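Local atomic coordinates of rhizavidin (Rhizobium etli, PDB entry 3EW1), a protein that binds biotin with high affinity as a dimer of the avidin family. Residues Ile98-Asn103 with Asp119-Val124. Numbering follows the deposited sequence.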
# COMPACT_ATOMS: atom_id res chain seq x y z
N ILE B 98 6.21 -13.93 4.20
CA ILE B 98 5.19 -13.22 3.44
C ILE B 98 5.54 -13.34 1.98
O ILE B 98 6.62 -12.94 1.58
CB ILE B 98 5.12 -11.74 3.86
CG1 ILE B 98 4.89 -11.62 5.37
CG2 ILE B 98 4.02 -10.98 3.09
CD1 ILE B 98 5.01 -10.18 5.96
N VAL B 99 4.64 -13.92 1.20
CA VAL B 99 4.85 -14.14 -0.23
C VAL B 99 4.12 -13.03 -0.96
O VAL B 99 2.91 -12.82 -0.77
CB VAL B 99 4.29 -15.52 -0.68
CG1 VAL B 99 4.43 -15.68 -2.20
CG2 VAL B 99 5.01 -16.68 0.03
N THR B 100 4.87 -12.30 -1.79
CA THR B 100 4.32 -11.10 -2.45
C THR B 100 4.64 -10.98 -3.94
O THR B 100 5.63 -11.54 -4.42
CB THR B 100 4.87 -9.78 -1.81
OG1 THR B 100 6.24 -9.59 -2.16
CG2 THR B 100 4.68 -9.70 -0.31
N SER B 101 3.79 -10.25 -4.66
CA SER B 101 4.09 -9.66 -6.01
C SER B 101 4.20 -8.21 -5.80
O SER B 101 3.49 -7.67 -4.96
CB SER B 101 2.94 -9.91 -6.97
OG SER B 101 2.85 -11.32 -7.21
N TRP B 102 5.08 -7.57 -6.58
CA TRP B 102 5.24 -6.11 -6.51
C TRP B 102 5.22 -5.50 -7.88
O TRP B 102 5.53 -6.13 -8.90
CB TRP B 102 6.50 -5.70 -5.73
CG TRP B 102 7.83 -6.30 -6.18
CD1 TRP B 102 8.52 -7.35 -5.61
CD2 TRP B 102 8.66 -5.84 -7.28
NE1 TRP B 102 9.70 -7.58 -6.29
CE2 TRP B 102 9.80 -6.67 -7.32
CE3 TRP B 102 8.52 -4.84 -8.24
CZ2 TRP B 102 10.81 -6.52 -8.28
CZ3 TRP B 102 9.53 -4.68 -9.20
CH2 TRP B 102 10.65 -5.52 -9.22
N ASN B 103 4.81 -4.22 -7.87
CA ASN B 103 4.94 -3.31 -8.99
C ASN B 103 5.82 -2.15 -8.57
O ASN B 103 5.73 -1.69 -7.45
CB ASN B 103 3.56 -2.81 -9.43
CG ASN B 103 2.76 -3.89 -10.15
OD1 ASN B 103 3.28 -4.56 -11.07
ND2 ASN B 103 1.48 -4.02 -9.81
N ASP B 119 8.71 -10.90 -4.35
CA ASP B 119 9.58 -10.93 -3.17
C ASP B 119 8.93 -11.85 -2.16
O ASP B 119 7.72 -11.82 -2.00
CB ASP B 119 9.67 -9.57 -2.48
CG ASP B 119 10.63 -8.63 -3.12
OD1 ASP B 119 11.36 -8.98 -4.07
OD2 ASP B 119 10.65 -7.46 -2.66
N THR B 120 9.75 -12.63 -1.45
CA THR B 120 9.29 -13.39 -0.30
C THR B 120 10.12 -12.99 0.91
O THR B 120 11.36 -13.10 0.87
CB THR B 120 9.42 -14.92 -0.55
OG1 THR B 120 8.54 -15.27 -1.61
CG2 THR B 120 9.05 -15.76 0.72
N PHE B 121 9.43 -12.57 1.97
CA PHE B 121 10.04 -12.07 3.20
C PHE B 121 10.01 -13.15 4.27
O PHE B 121 8.94 -13.67 4.53
CB PHE B 121 9.24 -10.84 3.69
CG PHE B 121 9.35 -9.64 2.80
CD1 PHE B 121 8.50 -9.46 1.69
CD2 PHE B 121 10.35 -8.72 3.01
CE1 PHE B 121 8.61 -8.33 0.84
CE2 PHE B 121 10.44 -7.56 2.16
CZ PHE B 121 9.60 -7.43 1.08
N GLN B 122 11.15 -13.40 4.92
CA GLN B 122 11.20 -14.30 6.07
C GLN B 122 11.18 -13.52 7.38
O GLN B 122 11.85 -12.47 7.49
CB GLN B 122 12.51 -15.12 6.05
CG GLN B 122 12.69 -15.90 4.79
CD GLN B 122 11.60 -16.91 4.53
OE1 GLN B 122 11.13 -17.60 5.45
NE2 GLN B 122 11.20 -17.03 3.28
N TYR B 123 10.45 -14.03 8.37
CA TYR B 123 10.42 -13.44 9.68
C TYR B 123 11.82 -13.50 10.28
O TYR B 123 12.51 -14.53 10.16
CB TYR B 123 9.40 -14.17 10.57
CG TYR B 123 9.45 -13.74 12.00
CD1 TYR B 123 10.17 -14.49 12.94
CD2 TYR B 123 8.83 -12.56 12.42
CE1 TYR B 123 10.23 -14.10 14.26
CE2 TYR B 123 8.90 -12.14 13.74
CZ TYR B 123 9.61 -12.91 14.66
OH TYR B 123 9.67 -12.50 16.00
N VAL B 124 12.22 -12.40 10.94
CA VAL B 124 13.50 -12.28 11.62
C VAL B 124 13.27 -12.08 13.12
O VAL B 124 12.69 -11.09 13.53
CB VAL B 124 14.28 -11.07 11.01
CG1 VAL B 124 15.53 -10.74 11.82
CG2 VAL B 124 14.61 -11.33 9.56
O HOH W 1 7.12 -13.93 -3.89
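Strands 95-108 and 111-124 form the last antiparallel hairpin of the eight-stranded avidin barrel, and residues 98-103 and 119-124 join within it. D119, I98 and F121 bury the most surface here. I98 and F121 form a hydrogen-bonded pair. I98 N donates to F121 O at 2.8 Å, and F121 N returns a bond to I98 O at 2.9 Å. Both donors lie in the plane of the carbonyl they meet. The I98 CB lies 4.2 Å from F121 CB on the face shared with T100 and D119. The F121 ring turns its edge, in plane, to I98 O. F121 CE1 comes 4.0 Å from T100 OG1.

T100 and D119 form the next hydrogen-bonded pair. T100 N donates to D119 O nearly along the C=O axis, and D119 N donates back to T100 O from above that carbonyl's plane. T100 OG1 sits between its own backbone N and carbonyl carbon (chi1 72°), and donates to D119 O at 2.7 Å from above the carbonyl plane. One residue thus grips this oxygen twice. An alanine here would remove the hydroxyl donor and would probably hold D119 O less firmly. On the other face V99 and T120 lie side by side, and a water links T120 OG1 to T100 O.

W102 crosses D119 obliquely, its ring 56° from the carboxylate plane. W102 NE1 gives D119 OD1 a weak, bent hydrogen bond of 3.1 Å. D119 OD1 also accepts from Q22 NE2, and D119 OD2 from W85 NE1 and, weakly, from N21 ND2, N21 being another biotin-binding residue.

D119 itself binds biotin. Its buried carboxylate takes N-H donors at both oxygens, which would probably favour the charged form.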